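Local atomic coordinates of maltose-binding protein MalE1 (Thermotoga maritima, PDB entry 6DTU), a protein that binds maltotetraose in the cleft between its lobes and probably serves as the periplasmic receptor of a maltodextrin transport system. Residues A[3-14]-A[29-39]; A[39-47]-A[59-69]. One frame throughout, in Å; residues are numbered along the deposited sequence.

Interaction 1: residues A[3-14]-A[29-39]. With GLC (alpha-D-glucopyranose), chain C; GLC (alpha-D-glucopyranose), chain B.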
loop_
_atom_site.group_PDB
_atom_site.type_symbol
_atom_site.label_atom_id
_atom_site.label_comp_id
_atom_site.label_asym_id
_atom_site.label_seq_id
_atom_site.Cartn_x
_atom_site.Cartn_y
_atom_site.Cartn_z
ATOM N N PRO A 3 -23.019 0.749 24.107
ATOM C CA PRO A 3 -21.798 1.418 23.652
ATOM C C PRO A 3 -21.683 1.302 22.140
ATOM O O PRO A 3 -22.410 0.546 21.491
ATOM C CB PRO A 3 -20.697 0.607 24.339
ATOM C CG PRO A 3 -21.241 -0.776 24.306
ATOM C CD PRO A 3 -22.759 -0.632 24.530
ATOM N N LYS A 4 -20.733 2.050 21.586
ATOM C CA LYS A 4 -20.536 2.107 20.144
ATOM C C LYS A 4 -19.054 2.048 19.816
ATOM O O LYS A 4 -18.233 2.670 20.503
ATOM C CB LYS A 4 -21.102 3.430 19.609
ATOM C CG LYS A 4 -20.994 3.633 18.121
ATOM C CD LYS A 4 -21.650 4.966 17.780
ATOM C CE LYS A 4 -21.610 5.263 16.347
ATOM N NZ LYS A 4 -22.447 6.474 16.093
ATOM N N LEU A 5 -18.726 1.306 18.759
ATOM C CA LEU A 5 -17.402 1.334 18.141
ATOM C C LEU A 5 -17.513 1.890 16.736
ATOM O O LEU A 5 -18.304 1.393 15.920
ATOM C CB LEU A 5 -16.789 -0.061 18.054
ATOM C CG LEU A 5 -16.497 -0.772 19.380
ATOM C CD1 LEU A 5 -15.990 -2.158 19.113
ATOM C CD2 LEU A 5 -15.520 0.055 20.216
ATOM N N THR A 6 -16.726 2.922 16.459
ATOM C CA THR A 6 -16.637 3.521 15.135
ATOM C C THR A 6 -15.298 3.166 14.508
ATOM O O THR A 6 -14.250 3.264 15.162
ATOM C CB THR A 6 -16.801 5.031 15.240
ATOM O OG1 THR A 6 -18.096 5.306 15.796
ATOM C CG2 THR A 6 -16.722 5.661 13.837
ATOM N N ILE A 7 -15.335 2.751 13.245
ATOM C CA ILE A 7 -14.161 2.344 12.484
ATOM C C ILE A 7 -14.047 3.262 11.285
ATOM O O ILE A 7 -15.040 3.476 10.581
ATOM C CB ILE A 7 -14.356 0.910 11.964
ATOM C CG1 ILE A 7 -14.661 -0.056 13.111
ATOM C CG2 ILE A 7 -13.144 0.454 11.154
ATOM C CD1 ILE A 7 -15.150 -1.416 12.630
ATOM N N TRP A 8 -12.842 3.762 11.020
ATOM C CA TRP A 8 -12.514 4.443 9.769
ATOM C C TRP A 8 -11.725 3.480 8.895
ATOM O O TRP A 8 -10.742 2.881 9.347
ATOM C CB TRP A 8 -11.647 5.690 9.989
ATOM C CG TRP A 8 -12.311 6.822 10.673
ATOM C CD1 TRP A 8 -13.653 6.939 10.972
ATOM C CD2 TRP A 8 -11.683 8.016 11.139
ATOM N NE1 TRP A 8 -13.885 8.132 11.609
ATOM C CE2 TRP A 8 -12.698 8.821 11.709
ATOM C CE3 TRP A 8 -10.365 8.502 11.103
ATOM C CZ2 TRP A 8 -12.429 10.070 12.274
ATOM C CZ3 TRP A 8 -10.099 9.743 11.664
ATOM C CH2 TRP A 8 -11.133 10.517 12.232
ATOM N N CYS A 9 -12.142 3.337 7.656
ATOM C CA CYS A 9 -11.414 2.481 6.728
ATOM C C CYS A 9 -11.630 3.010 5.325
ATOM O O CYS A 9 -12.537 3.810 5.071
ATOM C CB CYS A 9 -11.841 1.006 6.829
ATOM S SG CYS A 9 -13.553 0.696 6.374
ATOM N N SER A 10 -10.809 2.523 4.410
ATOM C CA SER A 10 -10.965 2.910 3.019
ATOM C C SER A 10 -12.203 2.242 2.426
ATOM O O SER A 10 -12.870 1.424 3.054
ATOM C CB SER A 10 -9.728 2.507 2.215
ATOM O OG SER A 10 -9.820 1.148 1.835
ATOM N N GLU A 11 -12.487 2.556 1.158
ATOM C CA GLU A 11 -13.662 1.972 0.524
ATOM C C GLU A 11 -13.585 0.453 0.421
ATOM O O GLU A 11 -14.626 -0.206 0.387
ATOM C CB GLU A 11 -13.901 2.571 -0.869
ATOM C CG GLU A 11 -12.891 2.172 -1.914
ATOM C CD GLU A 11 -11.836 3.215 -2.084
ATOM O OE1 GLU A 11 -11.641 3.981 -1.118
ATOM O OE2 GLU A 11 -11.217 3.291 -3.173
ATOM N N LYS A 12 -12.373 -0.111 0.398
ATOM C CA LYS A 12 -12.228 -1.532 0.111
ATOM C C LYS A 12 -12.789 -2.410 1.222
ATOM O O LYS A 12 -13.277 -3.505 0.943
ATOM C CB LYS A 12 -10.759 -1.880 -0.148
ATOM C CG LYS A 12 -10.115 -1.105 -1.314
ATOM C CD LYS A 12 -10.834 -1.339 -2.656
ATOM C CE LYS A 12 -10.163 -0.575 -3.785
ATOM N NZ LYS A 12 -10.786 -0.899 -5.109
ATOM N N GLN A 13 -12.722 -1.959 2.472
ATOM C CA GLN A 13 -13.097 -2.774 3.617
ATOM C C GLN A 13 -14.486 -2.467 4.146
ATOM O O GLN A 13 -14.940 -3.161 5.062
ATOM C CB GLN A 13 -12.070 -2.641 4.760
ATOM C CG GLN A 13 -10.616 -2.907 4.391
ATOM C CD GLN A 13 -9.863 -1.657 4.003
ATOM O OE1 GLN A 13 -10.450 -0.595 3.811
ATOM N NE2 GLN A 13 -8.567 -1.779 3.861
ATOM N N VAL A 14 -15.195 -1.486 3.566
ATOM C CA VAL A 14 -16.447 -1.026 4.177
ATOM C C VAL A 14 -17.482 -2.147 4.232
ATOM O O VAL A 14 -18.105 -2.380 5.272
ATOM C CB VAL A 14 -17.002 0.205 3.439
ATOM C CG1 VAL A 14 -18.449 0.422 3.868
ATOM C CG2 VAL A 14 -16.133 1.447 3.672
ATOM N N GLY A 29 -24.955 -6.542 21.410
ATOM C CA GLY A 29 -25.613 -5.271 21.627
ATOM C C GLY A 29 -24.726 -4.051 21.502
ATOM O O GLY A 29 -25.159 -2.950 21.844
ATOM N N VAL A 30 -23.527 -4.222 20.986
ATOM C CA VAL A 30 -22.562 -3.150 20.808
ATOM C C VAL A 30 -22.785 -2.605 19.407
ATOM O O VAL A 30 -22.762 -3.362 18.429
ATOM C CB VAL A 30 -21.136 -3.707 20.960
ATOM C CG1 VAL A 30 -20.080 -2.665 20.602
ATOM C CG2 VAL A 30 -20.913 -4.249 22.383
ATOM N N GLU A 31 -23.067 -1.310 19.301
ATOM C CA GLU A 31 -23.252 -0.726 17.983
ATOM C C GLU A 31 -21.908 -0.638 17.289
ATOM O O GLU A 31 -20.906 -0.262 17.898
ATOM C CB GLU A 31 -23.856 0.671 18.104
ATOM C CG GLU A 31 -24.320 1.225 16.805
ATOM C CD GLU A 31 -25.664 0.600 16.444
ATOM O OE1 GLU A 31 -26.382 0.162 17.381
ATOM O OE2 GLU A 31 -25.997 0.537 15.237
ATOM N N VAL A 32 -21.871 -1.011 16.018
ATOM C CA VAL A 32 -20.647 -0.887 15.236
ATOM C C VAL A 32 -20.933 -0.033 14.010
ATOM O O VAL A 32 -21.882 -0.291 13.257
ATOM C CB VAL A 32 -20.046 -2.255 14.862
ATOM C CG1 VAL A 32 -18.702 -2.049 14.151
ATOM C CG2 VAL A 32 -19.867 -3.132 16.125
ATOM N N GLU A 33 -20.096 0.968 13.792
ATOM C CA GLU A 33 -20.327 1.937 12.737
ATOM C C GLU A 33 -19.082 1.981 11.871
ATOM O O GLU A 33 -17.985 2.254 12.368
ATOM C CB GLU A 33 -20.597 3.297 13.352
ATOM C CG GLU A 33 -20.576 4.400 12.346
ATOM C CD GLU A 33 -21.010 5.685 12.961
ATOM O OE1 GLU A 33 -22.110 5.690 13.532
ATOM O OE2 GLU A 33 -20.248 6.665 12.895
ATOM N N VAL A 34 -19.247 1.685 10.592
ATOM C CA VAL A 34 -18.135 1.685 9.660
ATOM C C VAL A 34 -18.232 2.933 8.789
ATOM O O VAL A 34 -19.176 3.090 7.996
ATOM C CB VAL A 34 -18.136 0.410 8.801
ATOM C CG1 VAL A 34 -16.965 0.444 7.854
ATOM C CG2 VAL A 34 -18.104 -0.847 9.696
ATOM N N GLN A 35 -17.225 3.797 8.901
ATOM C CA GLN A 35 -17.183 5.081 8.213
ATOM C C GLN A 35 -16.075 5.052 7.160
ATOM O O GLN A 35 -14.888 4.961 7.502
ATOM C CB GLN A 35 -16.868 6.173 9.236
ATOM C CG GLN A 35 -16.618 7.569 8.655
ATOM C CD GLN A 35 -17.809 8.136 7.931
ATOM O OE1 GLN A 35 -18.801 8.513 8.557
ATOM N NE2 GLN A 35 -17.739 8.169 6.603
ATOM N N TYR A 36 -16.463 5.188 5.891
ATOM C CA TYR A 36 -15.504 5.352 4.807
ATOM C C TYR A 36 -14.712 6.634 4.989
ATOM O O TYR A 36 -15.278 7.696 5.258
ATOM C CB TYR A 36 -16.228 5.419 3.453
ATOM C CG TYR A 36 -15.396 6.137 2.386
ATOM C CD1 TYR A 36 -14.223 5.564 1.875
ATOM C CD2 TYR A 36 -15.736 7.411 1.945
ATOM C CE1 TYR A 36 -13.447 6.213 0.931
ATOM C CE2 TYR A 36 -14.959 8.063 0.998
ATOM C CZ TYR A 36 -13.815 7.463 0.500
ATOM O OH TYR A 36 -13.037 8.122 -0.442
ATOM N N VAL A 37 -13.393 6.528 4.852
ATOM C CA VAL A 37 -12.504 7.684 4.773
ATOM C C VAL A 37 -11.516 7.400 3.650
ATOM O O VAL A 37 -10.978 6.291 3.556
ATOM C CB VAL A 37 -11.760 7.949 6.104
ATOM C CG1 VAL A 37 -10.862 9.151 5.989
ATOM C CG2 VAL A 37 -12.744 8.115 7.275
ATOM N N ASN A 38 -11.286 8.379 2.780
ATOM C CA ASN A 38 -10.272 8.209 1.746
ATOM C C ASN A 38 -8.948 7.791 2.373
ATOM O O ASN A 38 -8.522 8.357 3.382
ATOM C CB ASN A 38 -10.104 9.556 1.042
ATOM C CG ASN A 38 -9.087 9.519 -0.085
ATOM O OD1 ASN A 38 -9.036 8.584 -0.884
ATOM N ND2 ASN A 38 -8.229 10.543 -0.122
ATOM N N PHE A 39 -8.306 6.777 1.781
ATOM C CA PHE A 39 -7.157 6.156 2.430
ATOM C C PHE A 39 -6.081 7.175 2.798
ATOM O O PHE A 39 -5.573 7.175 3.924
ATOM C CB PHE A 39 -6.567 5.045 1.568
ATOM C CG PHE A 39 -5.331 4.444 2.177
ATOM C CD1 PHE A 39 -5.440 3.467 3.152
ATOM C CD2 PHE A 39 -4.074 4.924 1.848
ATOM C CE1 PHE A 39 -4.324 2.921 3.748
ATOM C CE2 PHE A 39 -2.960 4.396 2.452
ATOM C CZ PHE A 39 -3.074 3.396 3.396
HETATM C C1 GLC C . -7.502 1.726 -1.172
HETATM C C2 GLC C . -6.729 0.698 -0.446
HETATM C C3 GLC C . -5.422 1.205 0.006
HETATM C C4 GLC C . -4.620 1.724 -1.137
HETATM C C5 GLC C . -5.376 2.886 -1.836
HETATM C C6 GLC C . -4.792 3.303 -3.037
HETATM O O1 GLC C . -7.842 2.764 -0.310
HETATM O O2 GLC C . -7.545 0.280 0.696
HETATM O O3 GLC C . -4.735 0.075 0.658
HETATM O O4 GLC C . -3.343 2.222 -0.655
HETATM O O5 GLC C . -6.724 2.282 -2.263
HETATM O O6 GLC C . -5.489 4.462 -3.507
HETATM C C1 GLC B . -2.271 1.626 -1.325
HETATM C C2 GLC B . -1.335 1.057 -0.322
HETATM C C3 GLC B . -0.877 2.079 0.614
HETATM C C4 GLC B . -0.199 3.225 -0.110
HETATM C C5 GLC B . -1.122 3.837 -1.207
HETATM C C6 GLC B . -0.428 4.744 -2.074
HETATM O O2 GLC B . -2.084 0.071 0.447
HETATM O O3 GLC B . 0.139 1.523 1.530
HETATM O O4 GLC B . 0.082 4.315 0.836
HETATM O O5 GLC B . -1.577 2.674 -2.078
HETATM O O6 GLC B . -1.386 5.477 -2.820
HETATM O O HOH W 1 -12.017 6.228 -2.645
#

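Interaction 2: residues A[39-47]-A[59-69]. With GLC (alpha-D-glucopyranose), chain D; GLC (alpha-D-glucopyranose), chain E; GLC (alpha-D-glucopyranose), chain B; GLC (alpha-D-glucopyranose), chain C.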
loop_
_atom_site.group_PDB
_atom_site.type_symbol
_atom_site.label_atom_id
_atom_site.label_comp_id
_atom_site.label_asym_id
_atom_site.label_seq_id
_atom_site.Cartn_x
_atom_site.Cartn_y
_atom_site.Cartn_z
ATOM N N PHE A 39 -8.306 6.777 1.781
ATOM C CA PHE A 39 -7.157 6.156 2.430
ATOM C C PHE A 39 -6.081 7.175 2.798
ATOM O O PHE A 39 -5.573 7.175 3.924
ATOM C CB PHE A 39 -6.567 5.045 1.568
ATOM C CG PHE A 39 -5.331 4.444 2.177
ATOM C CD1 PHE A 39 -5.440 3.467 3.152
ATOM C CD2 PHE A 39 -4.074 4.924 1.848
ATOM C CE1 PHE A 39 -4.324 2.921 3.748
ATOM C CE2 PHE A 39 -2.960 4.396 2.452
ATOM C CZ PHE A 39 -3.074 3.396 3.396
ATOM N N GLN A 40 -5.695 8.032 1.845
ATOM C CA GLN A 40 -4.654 9.032 2.082
ATOM C C GLN A 40 -5.069 10.081 3.093
ATOM O O GLN A 40 -4.231 10.904 3.477
ATOM C CB GLN A 40 -4.339 9.818 0.808
ATOM C CG GLN A 40 -3.752 9.050 -0.361
ATOM C CD GLN A 40 -2.255 8.877 -0.326
ATOM O OE1 GLN A 40 -1.761 7.760 -0.179
ATOM N NE2 GLN A 40 -1.517 9.974 -0.504
ATOM N N ASP A 41 -6.332 10.091 3.508
ATOM C CA ASP A 41 -6.809 11.041 4.497
ATOM C C ASP A 41 -7.003 10.430 5.875
ATOM O O ASP A 41 -7.217 11.169 6.837
ATOM C CB ASP A 41 -8.113 11.705 4.014
ATOM C CG ASP A 41 -7.875 12.651 2.852
ATOM O OD1 ASP A 41 -6.772 13.226 2.787
ATOM O OD2 ASP A 41 -8.763 12.785 1.997
ATOM N N ILE A 42 -6.895 9.106 6.014
ATOM C CA ILE A 42 -7.169 8.495 7.311
ATOM C C ILE A 42 -6.198 8.994 8.370
ATOM O O ILE A 42 -6.607 9.390 9.473
ATOM C CB ILE A 42 -7.149 6.958 7.210
ATOM C CG1 ILE A 42 -8.330 6.463 6.378
ATOM C CG2 ILE A 42 -7.142 6.321 8.602
ATOM C CD1 ILE A 42 -8.293 4.942 6.132
ATOM N N LYS A 43 -4.898 8.923 8.083
ATOM C CA LYS A 43 -3.918 9.269 9.113
ATOM C C LYS A 43 -3.954 10.751 9.451
ATOM O O LYS A 43 -3.845 11.131 10.627
ATOM C CB LYS A 43 -2.498 8.850 8.726
ATOM C CG LYS A 43 -1.506 9.267 9.802
ATOM C CD LYS A 43 -0.240 8.428 9.791
ATOM C CE LYS A 43 0.601 8.682 8.553
ATOM N NZ LYS A 43 1.173 10.058 8.505
ATOM N N SER A 44 -4.056 11.599 8.431
ATOM C CA SER A 44 -4.090 13.039 8.672
ATOM C C SER A 44 -5.351 13.445 9.426
ATOM O O SER A 44 -5.277 14.252 10.367
ATOM C CB SER A 44 -3.933 13.799 7.349
ATOM O OG SER A 44 -4.873 13.334 6.390
ATOM N N LYS A 45 -6.501 12.857 9.069
ATOM C CA LYS A 45 -7.722 13.100 9.826
ATOM C C LYS A 45 -7.575 12.620 11.263
ATOM O O LYS A 45 -8.068 13.266 12.196
ATOM C CB LYS A 45 -8.908 12.423 9.141
ATOM C CG LYS A 45 -10.282 12.792 9.700
ATOM C CD LYS A 45 -11.377 11.919 9.102
ATOM C CE LYS A 45 -12.765 12.333 9.601
ATOM N NZ LYS A 45 -13.201 13.636 9.053
ATOM N N PHE A 46 -6.908 11.473 11.464
ATOM C CA PHE A 46 -6.761 10.931 12.808
ATOM C C PHE A 46 -5.814 11.789 13.646
ATOM O O PHE A 46 -6.072 12.041 14.824
ATOM C CB PHE A 46 -6.277 9.485 12.700
ATOM C CG PHE A 46 -6.320 8.743 13.989
ATOM C CD1 PHE A 46 -7.532 8.332 14.525
ATOM C CD2 PHE A 46 -5.144 8.424 14.658
ATOM C CE1 PHE A 46 -7.583 7.639 15.708
ATOM C CE2 PHE A 46 -5.201 7.732 15.852
ATOM C CZ PHE A 46 -6.424 7.335 16.366
ATOM N N LEU A 47 -4.729 12.266 13.042
ATOM C CA LEU A 47 -3.834 13.171 13.761
ATOM C C LEU A 47 -4.577 14.410 14.230
ATOM O O LEU A 47 -4.307 14.932 15.316
ATOM C CB LEU A 47 -2.666 13.567 12.854
ATOM C CG LEU A 47 -1.619 12.482 12.598
ATOM C CD1 LEU A 47 -0.736 12.862 11.395
ATOM C CD2 LEU A 47 -0.786 12.326 13.818
ATOM N N ILE A 59 -8.963 2.409 13.578
ATOM C CA ILE A 59 -8.630 2.815 12.219
ATOM C C ILE A 59 -7.982 1.635 11.510
ATOM O O ILE A 59 -7.280 0.822 12.117
ATOM C CB ILE A 59 -7.765 4.108 12.132
ATOM C CG1 ILE A 59 -6.408 3.902 12.823
ATOM C CG2 ILE A 59 -8.536 5.297 12.683
ATOM C CD1 ILE A 59 -5.436 5.060 12.626
ATOM N N VAL A 60 -8.219 1.550 10.209
ATOM C CA VAL A 60 -7.663 0.489 9.381
ATOM C C VAL A 60 -6.693 1.132 8.404
ATOM O O VAL A 60 -7.056 2.074 7.695
ATOM C CB VAL A 60 -8.770 -0.285 8.642
ATOM C CG1 VAL A 60 -8.165 -1.414 7.830
ATOM C CG2 VAL A 60 -9.858 -0.788 9.614
ATOM N N GLY A 61 -5.477 0.614 8.327
ATOM C CA GLY A 61 -4.527 1.212 7.411
ATOM C C GLY A 61 -3.190 0.526 7.439
ATOM O O GLY A 61 -3.073 -0.622 7.858
ATOM N N ALA A 62 -2.187 1.229 6.929
ATOM C CA ALA A 62 -0.894 0.615 6.644
ATOM C C ALA A 62 0.091 0.756 7.791
ATOM O O ALA A 62 0.012 1.677 8.611
ATOM C CB ALA A 62 -0.290 1.183 5.362
ATOM N N HIS A 63 1.040 -0.181 7.835
ATOM C CA HIS A 63 1.933 -0.273 8.981
ATOM C C HIS A 63 2.952 0.855 9.035
ATOM O O HIS A 63 3.532 1.088 10.103
ATOM C CB HIS A 63 2.656 -1.614 8.989
ATOM C CG HIS A 63 3.798 -1.676 8.027
ATOM N ND1 HIS A 63 3.647 -2.093 6.723
ATOM C CD2 HIS A 63 5.108 -1.382 8.180
ATOM C CE1 HIS A 63 4.819 -2.050 6.112
ATOM N NE2 HIS A 63 5.723 -1.633 6.977
ATOM N N ASP A 64 3.205 1.550 7.924
ATOM C CA ASP A 64 4.140 2.675 8.003
ATOM C C ASP A 64 3.645 3.756 8.949
ATOM O O ASP A 64 4.453 4.567 9.413
ATOM C CB ASP A 64 4.414 3.295 6.625
ATOM C CG ASP A 64 3.156 3.876 5.972
ATOM O OD1 ASP A 64 2.265 3.067 5.635
ATOM O OD2 ASP A 64 3.080 5.114 5.793
ATOM N N TRP A 65 2.347 3.779 9.265
ATOM C CA TRP A 65 1.813 4.776 10.185
ATOM C C TRP A 65 2.225 4.525 11.631
ATOM O O TRP A 65 2.140 5.450 12.445
ATOM C CB TRP A 65 0.291 4.740 10.178
ATOM C CG TRP A 65 -0.395 4.904 8.868
ATOM C CD1 TRP A 65 0.170 5.208 7.657
ATOM C CD2 TRP A 65 -1.801 4.784 8.645
ATOM N NE1 TRP A 65 -0.812 5.297 6.690
ATOM C CE2 TRP A 65 -2.028 5.031 7.271
ATOM C CE3 TRP A 65 -2.893 4.486 9.477
ATOM C CZ2 TRP A 65 -3.315 5.006 6.705
ATOM C CZ3 TRP A 65 -4.173 4.445 8.906
ATOM C CH2 TRP A 65 -4.361 4.671 7.534
ATOM N N VAL A 66 2.679 3.314 11.972
ATOM C CA VAL A 66 2.702 2.887 13.375
ATOM C C VAL A 66 3.628 3.762 14.217
ATOM O O VAL A 66 3.251 4.218 15.301
ATOM C CB VAL A 66 3.061 1.393 13.494
ATOM C CG1 VAL A 66 3.358 1.041 14.931
ATOM C CG2 VAL A 66 1.948 0.528 12.972
ATOM N N GLY A 67 4.874 3.958 13.770
ATOM C CA GLY A 67 5.823 4.703 14.591
ATOM C C GLY A 67 5.367 6.114 14.919
ATOM O O GLY A 67 5.409 6.540 16.075
ATOM N N GLU A 68 4.915 6.859 13.907
ATOM C CA GLU A 68 4.417 8.209 14.153
ATOM C C GLU A 68 3.251 8.196 15.143
ATOM O O GLU A 68 3.217 8.990 16.088
ATOM C CB GLU A 68 4.017 8.862 12.832
ATOM C CG GLU A 68 3.457 10.271 12.994
ATOM C CD GLU A 68 2.952 10.870 11.703
ATOM O OE1 GLU A 68 2.756 10.132 10.712
ATOM O OE2 GLU A 68 2.726 12.095 11.682
ATOM N N LEU A 69 2.266 7.316 14.929
ATOM C CA LEU A 69 1.113 7.317 15.816
ATOM C C LEU A 69 1.466 6.841 17.226
ATOM O O LEU A 69 0.896 7.338 18.203
ATOM C CB LEU A 69 -0.026 6.513 15.203
ATOM C CG LEU A 69 -0.564 7.091 13.899
ATOM C CD1 LEU A 69 -1.656 6.192 13.342
ATOM C CD2 LEU A 69 -1.074 8.528 14.029
HETATM C C1 GLC D . 1.415 4.517 1.186
HETATM C C2 GLC D . 1.503 4.741 2.644
HETATM C C3 GLC D . 0.762 5.974 3.061
HETATM C C4 GLC D . 1.279 7.185 2.388
HETATM C C5 GLC D . 1.201 7.027 0.849
HETATM C C6 GLC D . 1.828 8.088 0.174
HETATM O O2 GLC D . 0.915 3.597 3.326
HETATM O O3 GLC D . 0.874 6.141 4.510
HETATM O O4 GLC D . 0.443 8.305 2.787
HETATM O O5 GLC D . 1.928 5.701 0.465
HETATM O O6 GLC D . 1.660 7.887 -1.213
HETATM C C1 GLC E . 1.067 9.183 3.702
HETATM C C2 GLC E . 0.052 9.639 4.674
HETATM C C3 GLC E . -0.936 10.535 4.030
HETATM C C4 GLC E . -0.291 11.714 3.372
HETATM C C5 GLC E . 0.679 11.257 2.259
HETATM C C6 GLC E . 1.384 12.333 1.620
HETATM O O2 GLC E . -0.645 8.440 5.228
HETATM O O3 GLC E . -1.853 10.989 5.075
HETATM O O4 GLC E . -1.310 12.551 2.804
HETATM O O5 GLC E . 1.679 10.317 2.968
HETATM O O6 GLC E . 2.139 13.029 2.584
HETATM C C1 GLC B . -2.271 1.626 -1.325
HETATM C C2 GLC B . -1.335 1.057 -0.322
HETATM C C3 GLC B . -0.877 2.079 0.614
HETATM C C4 GLC B . -0.199 3.225 -0.110
HETATM C C5 GLC B . -1.122 3.837 -1.207
HETATM C C6 GLC B . -0.428 4.744 -2.074
HETATM O O2 GLC B . -2.084 0.071 0.447
HETATM O O3 GLC B . 0.139 1.523 1.530
HETATM O O4 GLC B . 0.082 4.315 0.836
HETATM O O5 GLC B . -1.577 2.674 -2.078
HETATM O O6 GLC B . -1.386 5.477 -2.820
HETATM C C1 GLC C . -7.502 1.726 -1.172
HETATM C C2 GLC C . -6.729 0.698 -0.446
HETATM C C3 GLC C . -5.422 1.205 0.006
HETATM C C4 GLC C . -4.620 1.724 -1.137
HETATM C C5 GLC C . -5.376 2.886 -1.836
HETATM C C6 GLC C . -4.792 3.303 -3.037
HETATM O O1 GLC C . -7.842 2.764 -0.310
HETATM O O2 GLC C . -7.545 0.280 0.696
HETATM O O3 GLC C . -4.735 0.075 0.658
HETATM O O4 GLC C . -3.343 2.222 -0.655
HETATM O O5 GLC C . -6.724 2.282 -2.263
HETATM O O6 GLC C . -5.489 4.462 -3.507
#

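Interaction 1: residues A[3-14]-A[29-39]
Glu33 N donates to Leu5 O within a parallel strand pair, where strand 4-9 runs beside strand 31-36 at an angle of 14°. Backbone bonds alternate along the pair from Glu31 N to Pro3 O as far as Val37 N to Cys9 O, with the Ile7 N to Glu33 O bond at 2.8 Å.

Apolar side chains pack on both faces of the sheet. On the face of Leu5, Ile7 and Cys9, the CD1 end of Ile7 meets CG1 of Val32 at 3.9 Å, and Cys9 SG lies 3.7 Å from Val34 CG1. On the other face, Val37 CG2, anti to its own carbonyl carbon, stands over the Trp8 indole in a CH-pi contact, 4.0 Å from the centroid of the five-membered ring.

Past the C-terminal end of strand 4-9, side chains make further polar contacts. Ser10 OG accepts the Lys12 N-H in an ST turn. O2 of the chain C glucose donates to Ser10 OG at 2.7 Å. A water joins Tyr36 OH to Glu11 OE1, the latter weakly.

The backbone-bonded strand pair thus ends in a mixed sugar contact: Ser10 OG binds a hydroxyl, while the Phe39 ring has O4 of the chain C glucose over one face and O4 of the chain B glucose at its edge.

Interaction 2: residues A[39-47]-A[59-69]
Helix 39-47 crosses strand 59-62 at -120°, their axes 8.9 Å apart at closest approach, and the chain beyond the strand turns back beneath the helix through Trp65 into helix 66-69.

Trp65 is the centre of the packing. Lys43 runs past its indole in the opposite direction, laying CB over the centre of one face and CD 4.0 Å from the centroid of the five-membered ring, while the backbone of Gly61 and Ala62 lies against the opposite face. Two bends near the end of its chain, at chi3 and chi4, then carry Lys43 NZ to Glu68 OE1, a salt bridge of 2.7 Å entering on the syn side of the carboxylate. Ile42 CG2 presses on Trp65 CH2 at 3.4 Å, and Phe39 CZ approaches Trp65 CZ2 with the ring planes 35° apart. Farther along the helix, Ile59 CD1 sits over the Phe46 ring, whose edge meets Leu69 CD2.

With its faces held, the indole directs NE1 to O3 of the chain D glucose at 2.9 Å, in the plane of the ring. Asp64 grips the same sugar with both carboxylate oxygens, OD1 taking O2 and OD2 taking O3, and Gln40 O accepts from O3 of the chain E glucose at 2.9 Å.

Trp65, by its edge and N-H, thus joins Asp64, Gln40 and Phe39 in lining one side of the maltotetraose pocket of this solute-binding protein.

In the fold
From the N terminus, strand 4-9 leads through helix 14-28 to strand 31-36, and interaction 1 closes this beta-alpha-beta unit. The chain passes directly into helix 39-49, then returns to the sheet as strand 58-62; interaction 2 closes the next loop onto both that strand and the start of helix 66-71. The two contacts are in series, neither nested nor crossed, and share Phe39 at the junction. Strand 4-9 lies between strands 31-36 and 58-62, so both contacts are built on one sheet; Trp8 packs on Lys45 and Phe46, and Val37 on Ile42, joining them further. Together they place Ser10 and Phe39 at the chain C glucose, Phe39 also at the next unit, and Trp65 at the one after.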